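SPbeta prophage-derived uncharacterized protein YorR (Bacillus subtilis, PDB 3KB2) binds a guanosine nucleotide with magnesium through a P-loop and is probably a nucleotide kinase, perhaps acting on dTMP. Local coordinates at the guanosine-3'-monophosphate-5'-diphosphate site and the interface of chains A and B. Numbering follows the deposited sequence. Chains: chain A/B, SPBc2 prophage-derived uncharacterized protein yorR.

Contact 1: the guanosine-3'-monophosphate-5'-diphosphate site. Residues chain A 10-16, 152-153; chain B 115. With G3D (guanosine-3'-monophosphate-5'-diphosphate), chain C; MG (magnesium ion), chain D.
Guanosine-3'-monophosphate-5'-diphosphate (G3D) is held by a variant Walker A P-loop, in which A:Phe13 precedes the lysine where a glycine is usual. The loop runs into the N-terminus of helix 14-25, and contacts concentrate on the 5'-diphosphate. The beta-phosphate oxygen O2B of G3D is gripped by the amide of A:Cys12, the amide of A:Lys14 at 2.7 Å from N to O2B, and the ammonium of A:Lys14. A:Lys14, the Walker lysine, wraps this oxygen. Its CB lies 3.2 Å and its CG 3.4 Å from G3D O2B. The chain then bends at chi3 (-52°) and again at chi4, so that CE still passes the same oxygen and NZ returns to 3.2 Å from G3D O2B in a salt bridge. The amide of A:Cys11 takes O1B and that of A:Ser15 takes O3B. The positive end of the helix dipole probably reinforces this hold.

A:Ser15 OG, anti to its carbonyl carbon, coordinates MG at 2.3 Å. With G3D O3B and waters 1 to 4 it makes a distorted six-coordinate shell, in which water 4 also meets O1B and water 1 meets the alpha-phosphate O2A. On the alpha-phosphate, O1A receives both the amide and the hydroxyl of A:Thr16, with OG1 at 2.7 Å from O1A.

The guanine stacks on one face of A:Phe13; the Phe ring and the five-membered ring of G3D have centroids 3.7 Å apart and planes at 16°. A:Thr16 CG2 touches C8. Edge recognition comes from A:Ser153, at the start of helix 153-166: its amide donates to O6, and its hydroxyl OG, set between the backbone N and the carbonyl carbon (chi1 54°), donates to G3D N7 at 3.0 Å. The poorly ordered B:Arg115 reaches water 3 from the partner chain. The site thus holds 5'-diphosphate, magnesium and guanine where a P-loop kinase would hold its phosphate donor; the structure alone does not show whether this nucleotide is the physiological one.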
loop_
_atom_site.group_PDB
_atom_site.type_symbol
_atom_site.label_atom_id
_atom_site.label_comp_id
_atom_site.label_asym_id
_atom_site.label_seq_id
_atom_site.Cartn_x
_atom_site.Cartn_y
_atom_site.Cartn_z
ATOM N N ASP A 10 -7.556 -3.341 7.468
ATOM C CA ASP A 10 -7.762 -1.908 7.654
ATOM C C ASP A 10 -9.222 -1.487 7.739
ATOM O O ASP A 10 -10.119 -2.159 7.225
ATOM C CB ASP A 10 -7.132 -1.132 6.506
ATOM C CG ASP A 10 -5.628 -1.133 6.557
ATOM O OD1 ASP A 10 -5.023 -0.448 5.702
ATOM O OD2 ASP A 10 -5.056 -1.814 7.437
ATOM N N CYS A 11 -9.440 -0.348 8.381
ATOM C CA CYS A 11 -10.774 0.207 8.516
ATOM C C CYS A 11 -11.768 -0.703 9.220
ATOM O O CYS A 11 -12.936 -0.783 8.830
ATOM C CB CYS A 11 -11.297 0.588 7.131
ATOM S SG CYS A 11 -10.291 1.865 6.344
ATOM N N CYS A 12 -11.309 -1.393 10.255
ATOM C CA CYS A 12 -12.193 -2.271 10.996
ATOM C C CYS A 12 -12.277 -1.850 12.456
ATOM O O CYS A 12 -12.458 -2.681 13.341
ATOM C CB CYS A 12 -11.741 -3.729 10.867
ATOM S SG CYS A 12 -12.036 -4.442 9.216
ATOM N N PHE A 13 -12.139 -0.549 12.687
ATOM C CA PHE A 13 -12.241 0.033 14.014
ATOM C C PHE A 13 -11.140 -0.344 15.005
ATOM O O PHE A 13 -11.246 -0.028 16.188
ATOM C CB PHE A 13 -13.612 -0.314 14.630
ATOM C CG PHE A 13 -14.803 -0.037 13.720
ATOM C CD1 PHE A 13 -14.705 0.845 12.647
ATOM C CD2 PHE A 13 -16.048 -0.617 13.985
ATOM C CE1 PHE A 13 -15.824 1.145 11.859
ATOM C CE2 PHE A 13 -17.165 -0.313 13.197
ATOM C CZ PHE A 13 -17.052 0.563 12.142
ATOM N N LYS A 14 -10.080 -0.996 14.540
ATOM C CA LYS A 14 -9.013 -1.410 15.451
ATOM C C LYS A 14 -8.468 -0.299 16.341
ATOM O O LYS A 14 -8.471 -0.425 17.564
ATOM C CB LYS A 14 -7.872 -2.078 14.671
ATOM C CG LYS A 14 -8.330 -3.331 13.928
ATOM C CD LYS A 14 -7.170 -4.220 13.503
ATOM C CE LYS A 14 -6.118 -3.438 12.741
ATOM N NZ LYS A 14 -6.733 -2.706 11.631
ATOM N N SER A 15 -8.018 0.794 15.734
ATOM C CA SER A 15 -7.452 1.905 16.491
ATOM C C SER A 15 -8.452 2.651 17.362
ATOM O O SER A 15 -8.106 3.166 18.428
ATOM C CB SER A 15 -6.765 2.864 15.533
ATOM O OG SER A 15 -5.627 2.214 14.993
ATOM N N THR A 16 -9.695 2.705 16.892
ATOM C CA THR A 16 -10.782 3.355 17.616
ATOM C C THR A 16 -11.055 2.497 18.851
ATOM O O THR A 16 -11.085 2.999 19.973
ATOM C CB THR A 16 -12.052 3.422 16.741
ATOM O OG1 THR A 16 -11.744 4.129 15.537
ATOM C CG2 THR A 16 -13.188 4.149 17.463
ATOM N N SER A 152 -20.609 -1.739 16.395
ATOM C CA SER A 152 -19.893 -0.451 16.505
ATOM C C SER A 152 -18.700 -0.545 17.461
ATOM O O SER A 152 -18.651 -1.436 18.303
ATOM C CB SER A 152 -20.841 0.638 17.009
ATOM O OG SER A 152 -21.124 0.454 18.383
ATOM N N SER A 153 -17.745 0.377 17.354
ATOM C CA SER A 153 -16.576 0.334 18.231
ATOM C C SER A 153 -16.968 0.452 19.702
ATOM O O SER A 153 -16.265 -0.046 20.574
ATOM C CB SER A 153 -15.552 1.419 17.858
ATOM O OG SER A 153 -16.122 2.711 17.818
ATOM N N ARG B 115 -4.292 9.159 7.523
ATOM C CA ARG B 115 -3.953 8.298 8.652
ATOM C C ARG B 115 -2.463 7.943 8.608
ATOM O O ARG B 115 -1.979 7.363 7.630
ATOM C CB ARG B 115 -4.793 7.016 8.607
ATOM C CG ARG B 115 -5.317 6.544 9.967
ATOM C CD ARG B 115 -4.192 6.255 10.965
ATOM N NE ARG B 115 -4.714 5.914 12.288
ATOM C CZ ARG B 115 -5.423 6.744 13.052
ATOM N NH1 ARG B 115 -5.699 7.975 12.628
ATOM N NH2 ARG B 115 -5.860 6.342 14.240
HETATM P PB G3D C . -8.443 0.851 11.647
HETATM O O1B G3D C . -7.748 0.851 10.284
HETATM O O2B G3D C . -8.912 -0.439 12.163
HETATM O O3B G3D C . -7.419 1.548 12.745
HETATM P PA G3D C . -10.019 2.985 12.737
HETATM O O3A G3D C . -9.621 1.871 11.650
HETATM O O1A G3D C . -10.266 2.407 14.049
HETATM O O2A G3D C . -8.978 4.108 12.605
HETATM O "O5'" G3D C . -11.509 3.458 12.173
HETATM C "C5'" G3D C . -11.473 3.630 10.697
HETATM C "C4'" G3D C . -12.712 4.648 10.612
HETATM O "O4'" G3D C . -13.989 4.098 10.974
HETATM C "C3'" G3D C . -12.640 5.901 11.315
HETATM O "O3'" G3D C . -13.059 6.986 10.529
HETATM C "C2'" G3D C . -13.368 5.774 12.686
HETATM O "O2'" G3D C . -13.876 6.916 13.100
HETATM C "C1'" G3D C . -14.652 4.902 11.956
HETATM N N9 G3D C . -15.433 4.247 13.070
HETATM C C8 G3D C . -14.882 3.916 14.301
HETATM N N7 G3D C . -15.990 3.379 14.860
HETATM C C5 G3D C . -17.167 3.500 14.118
HETATM C C6 G3D C . -18.323 3.109 14.426
HETATM O O6 G3D C . -18.928 2.504 15.364
HETATM N N1 G3D C . -19.266 3.326 13.275
HETATM C C2 G3D C . -18.742 3.883 12.243
HETATM N N2 G3D C . -19.681 4.019 11.084
HETATM N N3 G3D C . -17.508 4.211 11.893
HETATM C C4 G3D C . -16.769 4.019 12.983
HETATM P P1 G3D C . -12.369 8.124 10.264
HETATM O O4P G3D C . -12.688 9.158 11.200
HETATM O O5P G3D C . -12.985 8.530 8.835
HETATM O O6P G3D C . -10.897 8.017 9.857
HETATM MG MG MG D . -5.205 1.750 12.766
HETATM O O HOH W 1 -6.440 3.752 12.600
HETATM O O HOH W 2 -4.711 -0.402 13.277
HETATM O O HOH W 3 -3.281 2.983 12.568
HETATM O O HOH W 4 -5.102 1.110 10.608
HETATM O O HOH W 5 -19.006 3.428 18.465
#

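Contact 2: the interface of chains A and B. Residues chain A 35, 72-76; chain B 71-75.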
loop_
_atom_site.group_PDB
_atom_site.type_symbol
_atom_site.label_atom_id
_atom_site.label_comp_id
_atom_site.label_asym_id
_atom_site.label_seq_id
_atom_site.Cartn_x
_atom_site.Cartn_y
_atom_site.Cartn_z
ATOM N N PHE A 35 6.067 -1.515 9.611
ATOM C CA PHE A 35 6.581 -1.777 8.275
ATOM C C PHE A 35 8.098 -1.637 8.278
ATOM O O PHE A 35 8.794 -2.445 7.676
ATOM C CB PHE A 35 5.974 -0.795 7.269
ATOM C CG PHE A 35 6.197 -1.176 5.831
ATOM C CD1 PHE A 35 5.305 -2.017 5.172
ATOM C CD2 PHE A 35 7.281 -0.664 5.123
ATOM C CE1 PHE A 35 5.486 -2.341 3.823
ATOM C CE2 PHE A 35 7.473 -0.982 3.772
ATOM C CZ PHE A 35 6.572 -1.820 3.124
ATOM N N LYS A 72 3.292 -11.968 3.175
ATOM C CA LYS A 72 2.973 -12.646 1.936
ATOM C C LYS A 72 2.615 -11.634 0.846
ATOM O O LYS A 72 2.302 -12.016 -0.284
ATOM C CB LYS A 72 1.802 -13.608 2.150
ATOM C CG LYS A 72 2.017 -14.634 3.249
ATOM C CD LYS A 72 3.177 -15.560 2.937
ATOM C CE LYS A 72 3.399 -16.556 4.066
ATOM N NZ LYS A 72 4.642 -17.351 3.867
ATOM N N LYS A 73 2.666 -10.344 1.174
ATOM C CA LYS A 73 2.325 -9.304 0.197
ATOM C C LYS A 73 3.458 -8.358 -0.191
ATOM O O LYS A 73 3.480 -7.834 -1.305
ATOM C CB LYS A 73 1.144 -8.470 0.703
ATOM C CG LYS A 73 -0.190 -8.792 0.046
ATOM C CD LYS A 73 -0.611 -10.230 0.293
ATOM C CE LYS A 73 -1.914 -10.572 -0.435
ATOM N NZ LYS A 73 -1.826 -10.394 -1.915
ATOM N N PHE A 74 4.395 -8.139 0.722
ATOM C CA PHE A 74 5.503 -7.229 0.460
ATOM C C PHE A 74 6.837 -7.940 0.391
ATOM O O PHE A 74 7.060 -8.937 1.082
ATOM C CB PHE A 74 5.579 -6.153 1.549
ATOM C CG PHE A 74 4.368 -5.268 1.615
ATOM C CD1 PHE A 74 3.965 -4.543 0.502
ATOM C CD2 PHE A 74 3.628 -5.165 2.786
ATOM C CE1 PHE A 74 2.844 -3.728 0.548
ATOM C CE2 PHE A 74 2.503 -4.352 2.845
ATOM C CZ PHE A 74 2.110 -3.632 1.719
ATOM N N LYS A 75 7.727 -7.419 -0.445
ATOM C CA LYS A 75 9.052 -8.005 -0.567
ATOM C C LYS A 75 9.947 -7.415 0.516
ATOM O O LYS A 75 9.647 -6.354 1.071
ATOM C CB LYS A 75 9.649 -7.733 -1.955
ATOM C CG LYS A 75 8.948 -8.460 -3.106
ATOM C CD LYS A 75 9.754 -8.343 -4.407
ATOM C CE LYS A 75 9.138 -9.183 -5.529
ATOM N NZ LYS A 75 9.869 -9.082 -6.837
ATOM N N ASP A 76 11.043 -8.111 0.807
ATOM C CA ASP A 76 11.986 -7.690 1.836
ATOM C C ASP A 76 11.207 -7.347 3.106
ATOM O O ASP A 76 11.479 -6.344 3.772
ATOM C CB ASP A 76 12.798 -6.475 1.369
ATOM C CG ASP A 76 13.614 -6.754 0.104
ATOM O OD1 ASP A 76 14.297 -7.802 0.034
ATOM O OD2 ASP A 76 13.586 -5.909 -0.823
ATOM N N ALA B 71 7.692 -3.394 -8.699
ATOM C CA ALA B 71 7.996 -4.817 -8.768
ATOM C C ALA B 71 8.957 -5.167 -7.635
ATOM O O ALA B 71 9.036 -6.320 -7.209
ATOM C CB ALA B 71 8.611 -5.175 -10.119
ATOM N N LYS B 72 9.683 -4.169 -7.137
ATOM C CA LYS B 72 10.619 -4.397 -6.037
ATOM C C LYS B 72 9.920 -4.236 -4.679
ATOM O O LYS B 72 10.522 -4.471 -3.638
ATOM C CB LYS B 72 11.793 -3.405 -6.105
ATOM C CG LYS B 72 12.631 -3.435 -7.379
ATOM C CD LYS B 72 13.357 -4.760 -7.539
ATOM C CE LYS B 72 14.478 -4.676 -8.573
ATOM N NZ LYS B 72 13.984 -4.365 -9.947
ATOM N N LYS B 73 8.650 -3.856 -4.692
ATOM C CA LYS B 73 7.907 -3.641 -3.449
ATOM C C LYS B 73 6.902 -4.755 -3.146
ATOM O O LYS B 73 6.784 -5.212 -2.008
ATOM C CB LYS B 73 7.175 -2.295 -3.530
ATOM C CG LYS B 73 6.307 -1.911 -2.316
ATOM C CD LYS B 73 7.135 -1.319 -1.166
ATOM C CE LYS B 73 6.253 -0.941 0.027
ATOM N NZ LYS B 73 5.123 -0.014 -0.316
ATOM N N PHE B 74 6.189 -5.196 -4.176
ATOM C CA PHE B 74 5.177 -6.219 -4.017
ATOM C C PHE B 74 5.576 -7.615 -4.467
ATOM O O PHE B 74 6.280 -7.787 -5.460
ATOM C CB PHE B 74 3.927 -5.807 -4.780
ATOM C CG PHE B 74 3.408 -4.457 -4.410
ATOM C CD1 PHE B 74 2.897 -4.219 -3.144
ATOM C CD2 PHE B 74 3.387 -3.429 -5.347
ATOM C CE1 PHE B 74 2.366 -2.975 -2.817
ATOM C CE2 PHE B 74 2.858 -2.185 -5.029
ATOM C CZ PHE B 74 2.345 -1.959 -3.759
ATOM N N LYS B 75 5.099 -8.614 -3.733
ATOM C CA LYS B 75 5.371 -9.999 -4.077
ATOM C C LYS B 75 4.434 -10.434 -5.189
ATOM O O LYS B 75 3.328 -9.909 -5.324
ATOM C CB LYS B 75 5.163 -10.911 -2.872
ATOM C CG LYS B 75 6.280 -10.872 -1.867
ATOM C CD LYS B 75 6.189 -12.068 -0.960
ATOM C CE LYS B 75 7.443 -12.214 -0.129
ATOM N NZ LYS B 75 7.365 -13.459 0.674
#
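Both copies of Phe74 have CG anti to their own carbonyl carbon, with chi1 -63° in A:Phe74 and -54° in B:Phe74, so the two rings leave the paired backbones side by side and point the same way. They meet near their rims: A:Phe74 CE1 is 3.5 Å from B:Phe74 CE1, which lies at the edge of the A:Phe74 ring and in its plane. The backbones form an antiparallel beta bridge centred on the same two residues. Its evidence is a reciprocal pair of hydrogen bonds, A:Lys75 N to B:Lys73 O at 2.9 Å and B:Lys75 N to A:Lys73 O at 3.0 Å. Both are nearly straight at the hydrogen, yet each donor stands above the acceptor's carbonyl plane, so neither N-H points at a carbonyl lone pair.

Around this near-symmetric core the flanks differ. B:Lys73 has CG anti to its backbone N (chi1 179°), which sets CG over the centre of its own B:Phe74 ring. Its chain then crosses A:Phe35 obliquely, and CE touches CZ at the tip of that ring. A:Phe35 in turn supports A:Phe74, with its CE1 lying 3.5 Å above one face of the latter ring, toward the rim. This second-shell contact should help fix the ring's rotation.

The two Lys75 side chains are extended beyond CG and run past each other, with A:Lys75 CG 3.8 Å from B:Lys75 CG, each aliphatic stem passing over the opposite Phe74 carbonyl. A:Lys72 NZ and B:Lys75 NZ stand 5.7 Å apart, not in contact, and may repel each other mildly. The patch joins two copies of one protein in the deposited assembly; dimerisation in solution is plausible, but the structure alone does not show it. The chain of A:Lys75 ends in a hydrogen bond from NZ to B:Ala71 O, 2.9 Å long and nearly along the C=O axis.

About 24 Å separates the C-alpha centres of contact 1 and contact 2, and they share no residue. Both nevertheless draw on the two chains: contact 1 takes B:Arg115, a loop residue in chain B at the position where helix 105-115 ends in chain A, whereas contact 2 joins the loops that follow helix 64-70, flanked in chain A by helix 35-38. The pairing of contact 2 could therefore help keep the partner chain beside the nucleotide site of contact 1. Because that arginine is poorly ordered and linked through water, any coupling between assembly and nucleotide binding remains an inference.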